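Local coordinates for uncharacterized protein (Corynebacterium glutamicum, PDB 2NSF) that probably catalyses the mycothiol-dependent isomerisation of maleylpyruvate, using a zinc ion bound in its helical N-terminal domain, at residues T157-M160 / R161-V165; R32-L35 / A36-T40. All blocks are in the same frame, centred on the assembly; numbering follows the deposited sequence.

Contact 1: residues T157-M160 / R161-V165; sequences TLWM and RSREV. With ZN (zinc ion), chain E; SO4 (sulfate ion), chain B.
Trp159 and Arg163 stand one turn apart on helix 156-171, whose i-to-i+4 bonds run from Arg161 N to Thr157 O through to a weak one from Glu164 N to Met160 O. Arg163 lays its aliphatic part over one face of the indole, CG 3.7 Å from the centroid of the six-membered ring in a CH-pi contact. A bend at chi3 (-50°) then carries the guanidinium past the Trp159 NE1 corner, its plane 64° from that of the ring, while Met160 CG lies over one guanidinium face. Arg163 NH1 gives a nearly straight bond to O4 of a sulfate ion (2.9 Å), probably from the crystallisation liquor, and NH2 another to O2; Glu192 on helix 183-199 takes both Arg163 NH1, in a salt bridge, and Trp159 NE1. Helix 156-171 carries two zinc ligands of the mycothiol maleylpyruvate isomerase N-terminal domain, Glu164, whose OE1 binds the zinc ion at 2.1 Å, and His168; His72 completes the protein ligands. Water 1 accepts from Arg163 NH2 and donates to Met160 O and to Glu164 OE2 (2.7 Å), tying the second carboxylate oxygen to the preceding turn. Facing helix 29-49, Leu158 O is gripped twice, by Ser162 N and Ser162 OG (2.8 Å), from opposite faces of its carbonyl plane.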
ATOM      1  N   THR A 157       1.661 -10.244   5.081  1.00 19.79           N
ATOM      2  CA  THR A 157       0.327  -9.721   4.776  1.00 19.28           C
ATOM      3  C   THR A 157      -0.025  -8.541   5.672  1.00 18.41           C
ATOM      4  O   THR A 157      -0.828  -7.693   5.296  1.00 17.92           O
ATOM      5  CB  THR A 157      -0.774 -10.796   4.933  1.00 18.87           C
ATOM      6  OG1 THR A 157      -0.818 -11.250   6.291  1.00 20.63           O
ATOM      7  CG2 THR A 157      -0.508 -11.975   4.001  1.00 19.59           C
ATOM      8  N   LEU A 158       0.569  -8.488   6.859  1.00 18.19           N
ATOM      9  CA  LEU A 158       0.304  -7.379   7.768  1.00 16.96           C
ATOM     10  C   LEU A 158       0.880  -6.104   7.152  1.00 17.30           C
ATOM     11  O   LEU A 158       0.265  -5.039   7.208  1.00 16.66           O
ATOM     12  CB  LEU A 158       0.942  -7.647   9.134  1.00 19.08           C
ATOM     13  CG  LEU A 158       0.400  -8.863   9.896  1.00 20.56           C
ATOM     14  CD1 LEU A 158       1.288  -9.141  11.095  1.00 21.86           C
ATOM     15  CD2 LEU A 158      -1.043  -8.615  10.334  1.00 21.37           C
ATOM     16  N   TRP A 159       2.060  -6.225   6.555  1.00 18.26           N
ATOM     17  CA  TRP A 159       2.714  -5.090   5.910  1.00 16.90           C
ATOM     18  C   TRP A 159       1.993  -4.753   4.609  1.00 18.02           C
ATOM     19  O   TRP A 159       1.708  -3.591   4.313  1.00 17.13           O
ATOM     20  CB  TRP A 159       4.179  -5.428   5.607  1.00 16.62           C
ATOM     21  CG  TRP A 159       4.827  -4.496   4.608  1.00 16.50           C
ATOM     22  CD1 TRP A 159       5.367  -4.841   3.402  1.00 16.70           C
ATOM     23  CD2 TRP A 159       4.991  -3.075   4.727  1.00 17.07           C
ATOM     24  NE1 TRP A 159       5.857  -3.728   2.762  1.00 18.44           N
ATOM     25  CE2 TRP A 159       5.640  -2.629   3.553  1.00 17.58           C
ATOM     26  CE3 TRP A 159       4.655  -2.133   5.712  1.00 16.90           C
ATOM     27  CZ2 TRP A 159       5.961  -1.283   3.332  1.00 18.27           C
ATOM     28  CZ3 TRP A 159       4.977  -0.788   5.491  1.00 16.09           C
ATOM     29  CH2 TRP A 159       5.622  -0.381   4.311  1.00 17.74           C
ATOM     30  N   MET A 160       1.696  -5.782   3.827  1.00 17.75           N
ATOM     31  CA  MET A 160       1.020  -5.577   2.553  1.00 18.23           C
ATOM     32  C   MET A 160      -0.315  -4.868   2.737  1.00 16.98           C
ATOM     33  O   MET A 160      -0.638  -3.941   1.994  1.00 18.02           O
ATOM     34  CB  MET A 160       0.817  -6.922   1.856  1.00 18.34           C
ATOM     35  CG  MET A 160       2.120  -7.588   1.453  1.00 19.34           C
ATOM     36  SD  MET A 160       1.915  -9.342   1.111  1.00 22.45           S
ATOM     37  CE  MET A 160       1.255  -9.284  -0.531  1.00 20.88           C
ATOM     38  N   ARG A 161      -1.091  -5.293   3.724  1.00 17.32           N
ATOM     39  CA  ARG A 161      -2.380  -4.651   3.956  1.00 17.56           C
ATOM     40  C   ARG A 161      -2.174  -3.214   4.431  1.00 16.53           C
ATOM     41  O   ARG A 161      -2.906  -2.313   4.021  1.00 15.75           O
ATOM     42  CB  ARG A 161      -3.199  -5.434   4.981  1.00 15.42           C
ATOM     43  CG  ARG A 161      -4.609  -4.875   5.199  1.00 15.80           C
ATOM     44  CD  ARG A 161      -5.429  -4.878   3.906  1.00 16.03           C
ATOM     45  NE  ARG A 161      -6.820  -4.505   4.156  1.00 16.44           N
ATOM     46  CZ  ARG A 161      -7.728  -4.305   3.205  1.00 15.09           C
ATOM     47  NH1 ARG A 161      -7.400  -4.436   1.925  1.00 15.13           N
ATOM     48  NH2 ARG A 161      -8.968  -3.964   3.534  1.00 16.06           N
ATOM     49  N   SER A 162      -1.178  -2.996   5.284  1.00 16.02           N
ATOM     50  CA  SER A 162      -0.897  -1.650   5.779  1.00 16.11           C
ATOM     51  C   SER A 162      -0.600  -0.687   4.627  1.00 16.46           C
ATOM     52  O   SER A 162      -1.079   0.448   4.629  1.00 15.67           O
ATOM     53  CB  SER A 162       0.284  -1.670   6.759  1.00 15.64           C
ATOM     54  OG  SER A 162      -0.060  -2.342   7.965  1.00 16.73           O
ATOM     55  N   ARG A 163       0.194  -1.122   3.646  1.00 16.41           N
ATOM     56  CA  ARG A 163       0.500  -0.255   2.506  1.00 16.85           C
ATOM     57  C   ARG A 163      -0.795   0.173   1.826  1.00 18.40           C
ATOM     58  O   ARG A 163      -0.974   1.333   1.458  1.00 18.05           O
ATOM     59  CB  ARG A 163       1.353  -0.978   1.454  1.00 18.37           C
ATOM     60  CG  ARG A 163       2.742  -1.369   1.883  1.00 17.55           C
ATOM     61  CD  ARG A 163       3.516  -1.937   0.694  1.00 18.53           C
ATOM     62  NE  ARG A 163       2.757  -2.977  -0.002  1.00 19.62           N
ATOM     63  CZ  ARG A 163       3.311  -3.999  -0.645  1.00 21.35           C
ATOM     64  NH1 ARG A 163       4.635  -4.117  -0.686  1.00 20.81           N
ATOM     65  NH2 ARG A 163       2.546  -4.916  -1.226  1.00 18.82           N
ATOM     66  N   GLU A 164      -1.691  -0.791   1.649  1.00 17.32           N
ATOM     67  CA  GLU A 164      -2.960  -0.531   0.991  1.00 17.14           C
ATOM     68  C   GLU A 164      -3.861   0.447   1.728  1.00 16.16           C
ATOM     69  O   GLU A 164      -4.279   1.456   1.162  1.00 15.54           O
ATOM     70  CB  GLU A 164      -3.733  -1.837   0.794  1.00 18.37           C
ATOM     71  CG  GLU A 164      -3.050  -2.865  -0.093  1.00 18.51           C
ATOM     72  CD  GLU A 164      -2.876  -2.396  -1.522  1.00 20.90           C
ATOM     73  OE1 GLU A 164      -3.797  -1.751  -2.071  1.00 20.32           O
ATOM     74  OE2 GLU A 164      -1.819  -2.693  -2.113  1.00 22.14           O
ATOM     75  N   VAL A 165      -4.173   0.148   2.984  1.00 15.15           N
ATOM     76  CA  VAL A 165      -5.081   1.009   3.728  1.00 15.16           C
ATOM     77  C   VAL A 165      -4.559   2.404   4.050  1.00 16.34           C
ATOM     78  O   VAL A 165      -5.311   3.372   3.967  1.00 15.43           O
ATOM     79  CB  VAL A 165      -5.573   0.323   5.034  1.00 16.27           C
ATOM     80  CG1 VAL A 165      -6.474  -0.861   4.685  1.00 16.85           C
ATOM     81  CG2 VAL A 165      -4.397  -0.140   5.875  1.00 16.66           C
TER
HETATM   82 ZN    ZN E 404      -3.686  -0.999  -4.060  1.00 26.97          ZN
HETATM   83  S   SO4 B 401       4.839  -6.995  -3.268  1.00 26.12           S
HETATM   84  O1  SO4 B 401       5.495  -8.248  -3.685  1.00 28.76           O
HETATM   85  O2  SO4 B 401       3.400  -7.221  -3.091  1.00 28.96           O
HETATM   86  O3  SO4 B 401       5.048  -5.980  -4.308  1.00 26.46           O
HETATM   87  O4  SO4 B 401       5.413  -6.538  -1.992  1.00 28.60           O
HETATM   88  O   HOH W   1       0.017  -4.095  -0.626  1.00 33.22           O
HETATM   89  O   HOH W   2      -2.292  -2.565  -4.686  1.00 20.41           O
HETATM   90  O   HOH W   3      -1.556   0.136  -3.757  1.00 24.43           O

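Contact 2: residues R32-L35 / A36-T40; sequences RLTL and ARLGT
Leu33 and Arg37 meet along one flank of helix 29-49, the leucine methyl CD2 sitting over the centre of the guanidinium face, 3.4 Å from Arg37 CZ. The leucine reaches it because chi1 of 178° sets CG beside its own carbonyl carbon, while the arginine chain runs extended from CG to NE and brings the flat group across the leucine branch. With that face against hydrocarbon, the polar atoms are served round the rim: NE forms a salt bridge with Asp129 of helix 114-133, NH2 is hydrogen-bonded elsewhere in the structure, and NH1 donates to water 4 (3.1 Å), which lies in the guanidinium plane. The same water is 3.0 Å from Thr34 OG1 and bridges the two side chains; the threonine hydroxyl also bonds to Glu30 O, one turn back. The side chains of Thr34 and Leu38 lie alongside each other on the outer surface, CG2 of Thr34 3.8 Å from CD1 of Leu38.

The main chain is satisfied in regular alpha-helical fashion, from Ala36 N to Arg32 O through Gly39 N to Leu35 O (3.0 Å). Some carbonyls take a side-chain donor as well: Trp166 NE1 of helix 156-171 reaches Leu35 O, and Thr40 OG1 bonds back to Ala36 O (2.8 Å), entering on the opposite face of that carbonyl's plane from Thr40 N. Leu33 and Ala36 pack on Trp132 of helix 114-133, Leu33 also touches Leu158 and Ala36 touches Ser162 of helix 156-171, and Leu35 reaches Val184 and Ile185 of helix 183-199.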
ATOM      1  N   ARG A  32       2.519  -4.907  14.540  1.00 22.99           N
ATOM      2  CA  ARG A  32       2.259  -4.837  13.108  1.00 22.62           C
ATOM      3  C   ARG A  32       0.764  -5.015  12.858  1.00 22.53           C
ATOM      4  O   ARG A  32       0.195  -4.374  11.976  1.00 21.97           O
ATOM      5  CB  ARG A  32       3.073  -5.898  12.365  1.00 22.42           C
ATOM      6  CG  ARG A  32       4.548  -5.536  12.247  1.00 22.46           C
ATOM      7  CD  ARG A  32       5.338  -6.610  11.529  1.00 25.97           C
ATOM      8  NE  ARG A  32       5.784  -7.659  12.440  1.00 28.53           N
ATOM      9  CZ  ARG A  32       6.244  -8.841  12.046  1.00 31.65           C
ATOM     10  NH1 ARG A  32       6.313  -9.133  10.753  1.00 31.08           N
ATOM     11  NH2 ARG A  32       6.647  -9.729  12.946  1.00 34.57           N
ATOM     12  N   LEU A  33       0.128  -5.875  13.652  1.00 21.96           N
ATOM     13  CA  LEU A  33      -1.308  -6.104  13.520  1.00 23.23           C
ATOM     14  C   LEU A  33      -2.049  -4.827  13.915  1.00 22.59           C
ATOM     15  O   LEU A  33      -3.027  -4.440  13.275  1.00 22.07           O
ATOM     16  CB  LEU A  33      -1.751  -7.266  14.413  1.00 24.54           C
ATOM     17  CG  LEU A  33      -3.254  -7.581  14.414  1.00 27.08           C
ATOM     18  CD1 LEU A  33      -3.725  -7.885  12.998  1.00 27.75           C
ATOM     19  CD2 LEU A  33      -3.530  -8.762  15.334  1.00 27.05           C
ATOM     20  N   THR A  34      -1.580  -4.168  14.969  1.00 22.74           N
ATOM     21  CA  THR A  34      -2.205  -2.935  15.417  1.00 22.52           C
ATOM     22  C   THR A  34      -2.125  -1.864  14.332  1.00 21.57           C
ATOM     23  O   THR A  34      -3.097  -1.154  14.073  1.00 21.59           O
ATOM     24  CB  THR A  34      -1.541  -2.417  16.708  1.00 23.62           C
ATOM     25  OG1 THR A  34      -1.769  -3.366  17.756  1.00 26.22           O
ATOM     26  CG2 THR A  34      -2.129  -1.064  17.123  1.00 24.11           C
ATOM     27  N   LEU A  35      -0.967  -1.752  13.692  1.00 19.82           N
ATOM     28  CA  LEU A  35      -0.787  -0.768  12.635  1.00 19.12           C
ATOM     29  C   LEU A  35      -1.705  -1.043  11.452  1.00 17.53           C
ATOM     30  O   LEU A  35      -2.220  -0.115  10.838  1.00 18.99           O
ATOM     31  CB  LEU A  35       0.674  -0.733  12.171  1.00 19.74           C
ATOM     32  CG  LEU A  35       1.617   0.101  13.050  1.00 22.53           C
ATOM     33  CD1 LEU A  35       3.050  -0.131  12.613  1.00 22.34           C
ATOM     34  CD2 LEU A  35       1.255   1.579  12.946  1.00 21.85           C
ATOM     35  N   ALA A  36      -1.911  -2.319  11.132  1.00 18.01           N
ATOM     36  CA  ALA A  36      -2.791  -2.674  10.019  1.00 18.44           C
ATOM     37  C   ALA A  36      -4.229  -2.336  10.384  1.00 17.96           C
ATOM     38  O   ALA A  36      -4.989  -1.835   9.552  1.00 18.13           O
ATOM     39  CB  ALA A  36      -2.664  -4.164   9.692  1.00 19.77           C
ATOM     40  N   ARG A  37      -4.603  -2.619  11.629  1.00 18.48           N
ATOM     41  CA  ARG A  37      -5.950  -2.328  12.103  1.00 19.90           C
ATOM     42  C   ARG A  37      -6.173  -0.817  12.159  1.00 18.36           C
ATOM     43  O   ARG A  37      -7.231  -0.328  11.775  1.00 17.10           O
ATOM     44  CB  ARG A  37      -6.175  -2.950  13.483  1.00 21.50           C
ATOM     45  CG  ARG A  37      -6.294  -4.465  13.444  1.00 23.73           C
ATOM     46  CD  ARG A  37      -6.318  -5.064  14.835  1.00 26.25           C
ATOM     47  NE  ARG A  37      -6.674  -6.480  14.798  1.00 26.32           N
ATOM     48  CZ  ARG A  37      -6.531  -7.313  15.822  1.00 29.79           C
ATOM     49  NH1 ARG A  37      -6.032  -6.879  16.975  1.00 29.31           N
ATOM     50  NH2 ARG A  37      -6.894  -8.584  15.698  1.00 31.17           N
ATOM     51  N   LEU A  38      -5.173  -0.082  12.636  1.00 18.38           N
ATOM     52  CA  LEU A  38      -5.282   1.374  12.714  1.00 18.57           C
ATOM     53  C   LEU A  38      -5.447   1.974  11.321  1.00 17.67           C
ATOM     54  O   LEU A  38      -6.252   2.887  11.114  1.00 15.90           O
ATOM     55  CB  LEU A  38      -4.038   1.967  13.382  1.00 20.12           C
ATOM     56  CG  LEU A  38      -3.980   1.847  14.908  1.00 21.69           C
ATOM     57  CD1 LEU A  38      -2.610   2.271  15.407  1.00 22.19           C
ATOM     58  CD2 LEU A  38      -5.075   2.713  15.529  1.00 21.05           C
ATOM     59  N   GLY A  39      -4.672   1.461  10.372  1.00 18.09           N
ATOM     60  CA  GLY A  39      -4.753   1.951   9.009  1.00 17.02           C
ATOM     61  C   GLY A  39      -6.105   1.660   8.389  1.00 16.27           C
ATOM     62  O   GLY A  39      -6.636   2.463   7.620  1.00 17.28           O
ATOM     63  N   THR A  40      -6.664   0.503   8.723  1.00 15.46           N
ATOM     64  CA  THR A  40      -7.961   0.114   8.189  1.00 16.89           C
ATOM     65  C   THR A  40      -9.042   1.034   8.749  1.00 16.55           C
ATOM     66  O   THR A  40      -9.916   1.482   8.013  1.00 18.06           O
ATOM     67  CB  THR A  40      -8.297  -1.349   8.535  1.00 18.63           C
ATOM     68  OG1 THR A  40      -7.268  -2.209   8.021  1.00 19.06           O
ATOM     69  CG2 THR A  40      -9.632  -1.746   7.914  1.00 17.91           C
TER
HETATM   70  O   HOH W   4      -4.685  -4.229  17.821  1.00 39.39           O

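Contacts 1 and 2 are short stretches, a little over two turns each, of two helices of the N-terminal domain that pack on each other, with centres about 8 Å apart. Ser162 OG meets Ala36 CA at 3.4 Å, Val165 lies on Gly39 and Thr40, and Leu158 CD2 touches Leu33 CD1, so the interface is mostly apolar and close at the small residues. Contact 1 is buried and two of its polar side chains, Glu164 and Arg163, meet a metal and an anion; contact 2 is only partly buried, with Thr34 and Leu38 exposed. Each has an arginine with hydrocarbon against one guanidinium face; both pair with a carboxylate and a water, Arg163 with Glu192 and Arg37 with Asp129, but only Arg163 also holds a sulfate.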